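Local coordinates for uncharacterized protein McrA (Streptomyces coelicolor, PDB 5ZMO), which binds phosphorothioated DNA through the sulfur-binding domain described here, and in its full-length form probably acts as a type IV restriction endonuclease, at residues Gly14-Pro18 and Ala142-His146; Asp85-Gln91 and Asp113-Arg119. All coordinates share one frame; numbering follows the deposited sequence.

In the fold
Two joints of the mostly helical sulfur-binding domain illustrate how remote parts of a chain are tied together. Contact 1 closes the longer loop, bringing the segment after helix 9-14 to the end of helix 130-144; contact 2 is nested inside that loop and pairs two short strands. Their centres lie 21 Å apart, on opposite sides of the chain's centre, yet they touch where Val16 CG2 packs on Leu86 CD1 at 3.5 Å. Contact 1 is the nearer to the bound DNA, its nearest atom about 5 Å away, with Pro18 packing on a phosphate; the nearest atom of contact 2 is about 9 Å from the nucleic acid.

Contact 1: residues Gly14-Pro18 and Ala142-His146; sequences GDVRP and ARYFH
Tyr144 overlaps the Pro18 ring with its phenol end, Pro18 CD coming within 3.2 Å of Tyr144 OH and 3.9 Å of Tyr144 CZ as the two side chains approach from opposite directions. In the sulfur-binding domain, the last turn of helix 130-144 here meets the irregular segment that follows helix 9-14. The same hydroxyl faces the backbone, with Tyr144 OH 3.0 Å from Val16 O, which lies near the plane of the phenol ring.

Arg143 spans the rest of the gap. Its CG stands anti to the backbone N (chi1 -172°), and the chain runs out extended, passing CG over one face of the neighbouring Tyr144 ring, before it bends at chi3. That path delivers NH1 to the carbonyl of Gly14: Arg143 NH1 donates to Gly14 O at 3.0 Å, nearly straight at 167°. The acceptor lies in the guanidinium plane, whereas the donor is tilted 23° out of the carbonyl plane.

Gly14 O has a second cationic neighbour, for the Arg17 guanidinium spreads its face over this oxygen. The two guanidinium planes are nearly parallel although the chains cross at about a right angle, and both positive groups probably share the negative end of one carbonyl dipole. Beyond the contact, Leu27 and Pro30 touch Tyr144, while Pro18 packs on a phosphate of the bound DNA. Arg17 NE and Arg143 NH1, both donors, sit 3.3 Å apart without bonding.

Contact 2: residues Asp85-Gln91 and Asp113-Arg119; sequences DLWCVEQ and DPSAGLR
Trp87 lays its indole across the backbone of Gly117, where two short strands, 88-89 and 115-117, pair antiparallel in a three-stranded sheet completed by strand 47-49. CB points away from the partner segment, but with CG anti to the backbone N (chi1 -161°) the ring turns back onto segment 113-119. Trp87 CB is 4.1 Å from Gly117 O, and CG and CD2 draw closer to the same oxygen. Farther along, Trp87 CE3 lies 3.4 Å from Gly117 C. CZ3 and CH2 meet Gly117 CA, which makes a CH-pi contact 3.5 Å from the centroid of the Trp87 six-membered ring, 9° off its normal. At the five-membered ring, Trp87 NE1 comes 3.7 Å from Ala116 CB. Leu32 and Ala36 of helix 28-41 also touch the indole, joining the sheet to the helices.

Cys88 and Gly117 form a hydrogen-bonded pair, bonded to each other twice: Cys88 N donates to Gly117 O and Gly117 N to Cys88 O. Val89 and Ala116 follow as a non-hydrogen-bonded pair, Val89 CG2 packing on Ala116 CB, and Val89 CG1 lies alongside the Pro114 ring. Another backbone bond, from Glu90 N to Ser115 O at 2.9 Å, extends the ladder.

At the opposite end, Asp85 closes helix 70-83 in a Schellman motif and Arg119 occupies the N-cap position before helix 120-128. The bends at chi2 and chi3 of Arg119 bring its chain past Cys88 SG, while Asp121 and Asp122 hold its NH2. Arg119 CD passes 3.1 Å from Asp85 O, an oxygen that also accepts a bond from Arg12 NH2.

Contact 1: residues Gly14-Pro18 and Ala142-His146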
ATOM      1  N   GLY A  14      -4.514 -10.793   4.392  1.00 25.79           N
ATOM      2  CA  GLY A  14      -5.174 -11.026   5.693  1.00 27.17           C
ATOM      3  C   GLY A  14      -4.188 -11.249   6.863  1.00 28.51           C
ATOM      4  O   GLY A  14      -4.560 -11.038   8.024  1.00 33.42           O
ATOM      5  N   ASP A  15      -2.969 -11.674   6.566  1.00 28.56           N
ATOM      6  CA  ASP A  15      -1.884 -11.772   7.589  1.00 34.21           C
ATOM      7  C   ASP A  15      -1.255 -10.430   7.957  1.00 32.87           C
ATOM      8  O   ASP A  15      -0.392 -10.387   8.832  1.00 37.75           O
ATOM      9  CB  ASP A  15      -0.747 -12.684   7.104  1.00 34.92           C
ATOM     10  CG  ASP A  15      -1.140 -14.171   7.031  1.00 38.66           C
ATOM     11  OD1 ASP A  15      -2.200 -14.575   7.564  1.00 39.25           O
ATOM     12  OD2 ASP A  15      -0.365 -14.925   6.388  1.00 42.77           O
ATOM     13  N   VAL A  16      -1.590  -9.356   7.257  1.00 27.44           N
ATOM     14  CA  VAL A  16      -1.152  -8.026   7.670  1.00 30.08           C
ATOM     15  C   VAL A  16      -2.015  -7.640   8.879  1.00 33.00           C
ATOM     16  O   VAL A  16      -3.237  -7.386   8.716  1.00 29.39           O
ATOM     17  CB  VAL A  16      -1.276  -6.960   6.558  1.00 29.29           C
ATOM     18  CG1 VAL A  16      -0.903  -5.574   7.116  1.00 32.47           C
ATOM     19  CG2 VAL A  16      -0.366  -7.289   5.405  1.00 30.86           C
ATOM     20  N   ARG A  17      -1.400  -7.572  10.076  1.00 27.65           N
ATOM     21  CA  ARG A  17      -2.131  -7.254  11.288  1.00 30.22           C
ATOM     22  C   ARG A  17      -1.371  -6.129  11.993  1.00 29.61           C
ATOM     23  O   ARG A  17      -0.480  -6.426  12.765  1.00 26.40           O
ATOM     24  CB  ARG A  17      -2.160  -8.440  12.247  1.00 37.22           C
ATOM     25  CG  ARG A  17      -2.861  -9.680  11.752  1.00 45.68           C
ATOM     26  CD  ARG A  17      -4.340  -9.486  11.494  1.00 52.28           C
ATOM     27  NE  ARG A  17      -5.143 -10.696  11.207  1.00 58.76           N
ATOM     28  CZ  ARG A  17      -4.755 -11.983  11.061  1.00 58.99           C
ATOM     29  NH1 ARG A  17      -3.495 -12.448  11.155  1.00 63.89           N
ATOM     30  NH2 ARG A  17      -5.711 -12.875  10.786  1.00 61.19           N
ATOM     31  N   PRO A  18      -1.690  -4.868  11.711  1.00 25.72           N
ATOM     32  CA  PRO A  18      -0.858  -3.784  12.264  1.00 24.41           C
ATOM     33  C   PRO A  18      -1.069  -3.651  13.755  1.00 22.85           C
ATOM     34  O   PRO A  18      -2.071  -4.087  14.257  1.00 25.27           O
ATOM     35  CB  PRO A  18      -1.370  -2.551  11.567  1.00 25.85           C
ATOM     36  CG  PRO A  18      -2.018  -3.074  10.310  1.00 23.53           C
ATOM     37  CD  PRO A  18      -2.651  -4.358  10.722  1.00 26.45           C
ATOM     38  N   ALA A 142     -13.505  -3.779   5.117  1.00 26.75           N
ATOM     39  CA  ALA A 142     -14.325  -4.299   6.227  1.00 28.63           C
ATOM     40  C   ALA A 142     -13.549  -4.296   7.495  1.00 28.01           C
ATOM     41  O   ALA A 142     -14.083  -3.964   8.559  1.00 29.26           O
ATOM     42  CB  ALA A 142     -14.828  -5.697   5.964  1.00 29.44           C
ATOM     43  N   ARG A 143     -12.268  -4.631   7.412  1.00 27.34           N
ATOM     44  CA  ARG A 143     -11.485  -4.691   8.625  1.00 26.92           C
ATOM     45  C   ARG A 143     -11.018  -3.339   9.165  1.00 28.93           C
ATOM     46  O   ARG A 143     -10.911  -3.164  10.371  1.00 28.11           O
ATOM     47  CB  ARG A 143     -10.276  -5.634   8.408  1.00 29.92           C
ATOM     48  CG  ARG A 143      -9.494  -5.913   9.652  1.00 38.02           C
ATOM     49  CD  ARG A 143      -8.378  -6.922   9.417  1.00 44.32           C
ATOM     50  NE  ARG A 143      -8.829  -8.285   9.129  1.00 49.74           N
ATOM     51  CZ  ARG A 143      -7.994  -9.288   8.823  1.00 62.79           C
ATOM     52  NH1 ARG A 143      -6.663  -9.088   8.743  1.00 63.32           N
ATOM     53  NH2 ARG A 143      -8.482 -10.507   8.595  1.00 73.52           N
ATOM     54  N   TYR A 144     -10.627  -2.417   8.286  1.00 26.96           N
ATOM     55  CA  TYR A 144      -9.998  -1.157   8.690  1.00 25.13           C
ATOM     56  C   TYR A 144     -10.801   0.120   8.452  1.00 26.87           C
ATOM     57  O   TYR A 144     -10.407   1.147   8.956  1.00 28.06           O
ATOM     58  CB  TYR A 144      -8.647  -1.014   7.947  1.00 26.47           C
ATOM     59  CG  TYR A 144      -7.733  -2.162   8.296  1.00 26.72           C
ATOM     60  CD1 TYR A 144      -7.255  -2.290   9.585  1.00 32.65           C
ATOM     61  CD2 TYR A 144      -7.437  -3.164   7.363  1.00 28.26           C
ATOM     62  CE1 TYR A 144      -6.436  -3.384   9.938  1.00 34.35           C
ATOM     63  CE2 TYR A 144      -6.628  -4.253   7.710  1.00 29.76           C
ATOM     64  CZ  TYR A 144      -6.142  -4.328   9.004  1.00 31.41           C
ATOM     65  OH  TYR A 144      -5.322  -5.386   9.322  1.00 34.77           O
ATOM     66  N   PHE A 145     -11.807   0.083   7.569  1.00 27.31           N
ATOM     67  CA  PHE A 145     -12.602   1.262   7.192  1.00 31.88           C
ATOM     68  C   PHE A 145     -14.045   0.859   7.238  1.00 32.13           C
ATOM     69  O   PHE A 145     -14.797   1.071   6.281  1.00 33.15           O
ATOM     70  CB  PHE A 145     -12.210   1.768   5.789  1.00 31.00           C
ATOM     71  CG  PHE A 145     -10.845   2.239   5.719  1.00 29.57           C
ATOM     72  CD1 PHE A 145     -10.513   3.451   6.271  1.00 32.94           C
ATOM     73  CD2 PHE A 145      -9.839   1.452   5.119  1.00 30.16           C
ATOM     74  CE1 PHE A 145      -9.193   3.858   6.284  1.00 30.50           C
ATOM     75  CE2 PHE A 145      -8.522   1.870   5.133  1.00 35.78           C
ATOM     76  CZ  PHE A 145      -8.207   3.092   5.695  1.00 33.35           C
ATOM     77  N   HIS A 146     -14.421   0.244   8.356  1.00 30.31           N
ATOM     78  CA  HIS A 146     -15.721  -0.389   8.486  1.00 40.63           C
ATOM     79  C   HIS A 146     -16.811   0.676   8.397  1.00 41.23           C
ATOM     80  O   HIS A 146     -17.833   0.450   7.761  1.00 37.50           O
ATOM     81  CB  HIS A 146     -15.813  -1.148   9.809  1.00 45.24           C
ATOM     82  CG  HIS A 146     -17.069  -1.950   9.962  1.00 61.85           C
ATOM     83  ND1 HIS A 146     -17.738  -2.072  11.170  1.00 64.22           N
ATOM     84  CD2 HIS A 146     -17.790  -2.658   9.058  1.00 65.19           C
ATOM     85  CE1 HIS A 146     -18.804  -2.829  11.003  1.00 62.91           C
ATOM     86  NE2 HIS A 146     -18.868  -3.184   9.729  1.00 68.43           N
TER

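Contact 2: residues Asp85-Gln91 and Asp113-Arg119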
ATOM      1  N   ASP A  85       5.641 -10.043   2.207  1.00 30.10           N
ATOM      2  CA  ASP A  85       5.591 -10.800   0.940  1.00 28.85           C
ATOM      3  C   ASP A  85       4.541 -10.219   0.021  1.00 25.87           C
ATOM      4  O   ASP A  85       3.954 -10.972  -0.755  1.00 25.25           O
ATOM      5  CB  ASP A  85       5.323 -12.309   1.155  1.00 33.83           C
ATOM      6  CG  ASP A  85       6.381 -12.967   2.035  1.00 44.86           C
ATOM      7  OD1 ASP A  85       7.558 -12.543   1.945  1.00 47.27           O
ATOM      8  OD2 ASP A  85       6.036 -13.878   2.825  1.00 51.27           O
ATOM      9  N   LEU A  86       4.324  -8.908   0.104  1.00 24.71           N
ATOM     10  CA  LEU A  86       3.283  -8.226  -0.706  1.00 23.56           C
ATOM     11  C   LEU A  86       3.811  -7.138  -1.600  1.00 23.80           C
ATOM     12  O   LEU A  86       3.032  -6.415  -2.269  1.00 24.54           O
ATOM     13  CB  LEU A  86       2.244  -7.668   0.265  1.00 24.85           C
ATOM     14  CG  LEU A  86       1.312  -8.684   0.877  1.00 24.75           C
ATOM     15  CD1 LEU A  86       0.592  -8.134   2.110  1.00 25.41           C
ATOM     16  CD2 LEU A  86       0.320  -9.113  -0.235  1.00 25.15           C
ATOM     17  N   TRP A  87       5.123  -6.972  -1.645  1.00 23.17           N
ATOM     18  CA  TRP A  87       5.694  -5.772  -2.229  1.00 23.04           C
ATOM     19  C   TRP A  87       7.124  -5.963  -2.695  1.00 24.48           C
ATOM     20  O   TRP A  87       7.839  -6.758  -2.101  1.00 26.61           O
ATOM     21  CB  TRP A  87       5.575  -4.647  -1.220  1.00 22.86           C
ATOM     22  CG  TRP A  87       5.668  -3.254  -1.666  1.00 21.80           C
ATOM     23  CD1 TRP A  87       6.704  -2.387  -1.380  1.00 23.48           C
ATOM     24  CD2 TRP A  87       4.696  -2.471  -2.352  1.00 21.95           C
ATOM     25  NE1 TRP A  87       6.452  -1.160  -1.873  1.00 23.58           N
ATOM     26  CE2 TRP A  87       5.201  -1.150  -2.434  1.00 22.07           C
ATOM     27  CE3 TRP A  87       3.413  -2.736  -2.881  1.00 25.12           C
ATOM     28  CZ2 TRP A  87       4.520  -0.117  -3.061  1.00 23.80           C
ATOM     29  CZ3 TRP A  87       2.714  -1.702  -3.457  1.00 24.71           C
ATOM     30  CH2 TRP A  87       3.264  -0.381  -3.538  1.00 25.14           C
ATOM     31  N   CYS A  88       7.496  -5.226  -3.737  1.00 26.06           N
ATOM     32  CA  CYS A  88       8.862  -5.296  -4.321  1.00 27.61           C
ATOM     33  C   CYS A  88       9.405  -3.886  -4.399  1.00 25.47           C
ATOM     34  O   CYS A  88       8.725  -3.007  -4.896  1.00 27.51           O
ATOM     35  CB  CYS A  88       8.803  -5.800  -5.768  1.00 30.65           C
ATOM     36  SG  CYS A  88       7.992  -7.388  -5.887  1.00 42.26           S
ATOM     37  N   VAL A  89      10.632  -3.675  -3.955  1.00 27.06           N
ATOM     38  CA  VAL A  89      11.303  -2.392  -4.082  1.00 25.53           C
ATOM     39  C   VAL A  89      12.574  -2.628  -4.922  1.00 26.23           C
ATOM     40  O   VAL A  89      13.420  -3.372  -4.533  1.00 26.58           O
ATOM     41  CB  VAL A  89      11.659  -1.788  -2.691  1.00 25.31           C
ATOM     42  CG1 VAL A  89      12.450  -0.516  -2.859  1.00 25.64           C
ATOM     43  CG2 VAL A  89      10.410  -1.458  -1.841  1.00 25.92           C
ATOM     44  N   GLU A  90      12.662  -2.037  -6.088  1.00 24.66           N
ATOM     45  CA  GLU A  90      13.861  -2.140  -6.943  1.00 28.00           C
ATOM     46  C   GLU A  90      14.984  -1.282  -6.327  1.00 32.08           C
ATOM     47  O   GLU A  90      14.716  -0.311  -5.607  1.00 29.50           O
ATOM     48  CB  GLU A  90      13.621  -1.590  -8.341  1.00 34.65           C
ATOM     49  CG  GLU A  90      12.622  -2.284  -9.202  1.00 39.00           C
ATOM     50  CD  GLU A  90      12.794  -1.872 -10.684  1.00 47.58           C
ATOM     51  OE1 GLU A  90      12.784  -2.774 -11.554  1.00 52.79           O
ATOM     52  OE2 GLU A  90      12.983  -0.657 -10.991  1.00 50.35           O
ATOM     53  N   GLN A  91      16.240  -1.649  -6.600  1.00 31.53           N
ATOM     54  CA  GLN A  91      17.406  -0.848  -6.141  1.00 31.19           C
ATOM     55  C   GLN A  91      17.472  -0.797  -4.643  1.00 30.05           C
ATOM     56  O   GLN A  91      18.022   0.192  -4.097  1.00 31.66           O
ATOM     57  CB  GLN A  91      17.401   0.576  -6.721  1.00 32.19           C
ATOM     58  CG  GLN A  91      17.253   0.700  -8.235  1.00 34.76           C
ATOM     59  CD  GLN A  91      17.424   2.142  -8.724  1.00 36.88           C
ATOM     60  OE1 GLN A  91      18.550   2.614  -8.912  1.00 42.32           O
ATOM     61  NE2 GLN A  91      16.331   2.865  -8.881  1.00 34.74           N
ATOM     62  N   ASP A 113      15.200   7.305  -5.560  1.00 28.00           N
ATOM     63  CA  ASP A 113      13.852   7.266  -6.148  1.00 25.70           C
ATOM     64  C   ASP A 113      13.553   5.897  -6.731  1.00 24.80           C
ATOM     65  O   ASP A 113      13.263   5.800  -7.949  1.00 25.10           O
ATOM     66  CB  ASP A 113      13.650   8.349  -7.200  1.00 26.50           C
ATOM     67  CG  ASP A 113      12.200   8.665  -7.438  1.00 28.66           C
ATOM     68  OD1 ASP A 113      11.365   8.136  -6.667  1.00 28.85           O
ATOM     69  OD2 ASP A 113      11.865   9.463  -8.347  1.00 31.29           O
ATOM     70  N   PRO A 114      13.683   4.841  -5.921  1.00 24.85           N
ATOM     71  CA  PRO A 114      13.434   3.468  -6.383  1.00 25.85           C
ATOM     72  C   PRO A 114      12.023   3.229  -6.811  1.00 28.54           C
ATOM     73  O   PRO A 114      11.098   3.823  -6.230  1.00 25.47           O
ATOM     74  CB  PRO A 114      13.687   2.629  -5.167  1.00 26.07           C
ATOM     75  CG  PRO A 114      13.303   3.515  -4.049  1.00 26.95           C
ATOM     76  CD  PRO A 114      13.813   4.859  -4.456  1.00 26.01           C
ATOM     77  N   SER A 115      11.855   2.382  -7.829  1.00 27.47           N
ATOM     78  CA  SER A 115      10.514   1.954  -8.183  1.00 30.53           C
ATOM     79  C   SER A 115      10.039   0.787  -7.318  1.00 28.99           C
ATOM     80  O   SER A 115      10.810   0.023  -6.777  1.00 28.26           O
ATOM     81  CB  SER A 115      10.403   1.696  -9.681  1.00 31.68           C
ATOM     82  OG  SER A 115      10.335   2.930 -10.354  1.00 31.03           O
ATOM     83  N   ALA A 116       8.729   0.682  -7.090  1.00 25.27           N
ATOM     84  CA  ALA A 116       8.230  -0.362  -6.296  1.00 24.54           C
ATOM     85  C   ALA A 116       6.781  -0.583  -6.617  1.00 23.97           C
ATOM     86  O   ALA A 116       6.151   0.278  -7.239  1.00 24.05           O
ATOM     87  CB  ALA A 116       8.333  -0.031  -4.820  1.00 27.50           C
ATOM     88  N   GLY A 117       6.317  -1.744  -6.162  1.00 24.75           N
ATOM     89  CA  GLY A 117       4.901  -2.095  -6.249  1.00 24.85           C
ATOM     90  C   GLY A 117       4.648  -3.550  -5.959  1.00 24.66           C
ATOM     91  O   GLY A 117       5.442  -4.248  -5.316  1.00 20.78           O
ATOM     92  N   LEU A 118       3.450  -4.003  -6.343  1.00 21.67           N
ATOM     93  CA  LEU A 118       3.027  -5.375  -6.050  1.00 23.28           C
ATOM     94  C   LEU A 118       3.982  -6.369  -6.765  1.00 23.89           C
ATOM     95  O   LEU A 118       4.600  -6.033  -7.766  1.00 23.17           O
ATOM     96  CB  LEU A 118       1.593  -5.619  -6.559  1.00 23.93           C
ATOM     97  CG  LEU A 118       0.547  -4.772  -5.817  1.00 24.79           C
ATOM     98  CD1 LEU A 118      -0.782  -4.882  -6.556  1.00 27.18           C
ATOM     99  CD2 LEU A 118       0.334  -5.134  -4.379  1.00 25.95           C
ATOM    100  N   ARG A 119       4.073  -7.554  -6.205  1.00 23.55           N
ATOM    101  CA  ARG A 119       4.674  -8.706  -6.908  1.00 26.63           C
ATOM    102  C   ARG A 119       3.984  -8.971  -8.274  1.00 26.48           C
ATOM    103  O   ARG A 119       2.795  -8.708  -8.420  1.00 25.84           O
ATOM    104  CB  ARG A 119       4.570  -9.913  -6.055  1.00 28.45           C
ATOM    105  CG  ARG A 119       5.543  -9.919  -4.883  1.00 33.57           C
ATOM    106  CD  ARG A 119       4.935 -10.560  -3.667  1.00 40.97           C
ATOM    107  NE  ARG A 119       5.258 -11.957  -3.399  1.00 52.93           N
ATOM    108  CZ  ARG A 119       4.595 -13.030  -3.836  1.00 55.81           C
ATOM    109  NH1 ARG A 119       5.005 -14.229  -3.463  1.00 64.38           N
ATOM    110  NH2 ARG A 119       3.563 -12.948  -4.666  1.00 51.40           N
TER
HETATM  111  O   HOH W   1       2.129  -8.189  -4.185  1.00 27.13           O
HETATM  112  O   HOH W   2      14.086   1.710  -9.595  1.00 35.33           O
HETATM  113  O   HOH W   3      15.510   5.241  -9.616  1.00 34.20           O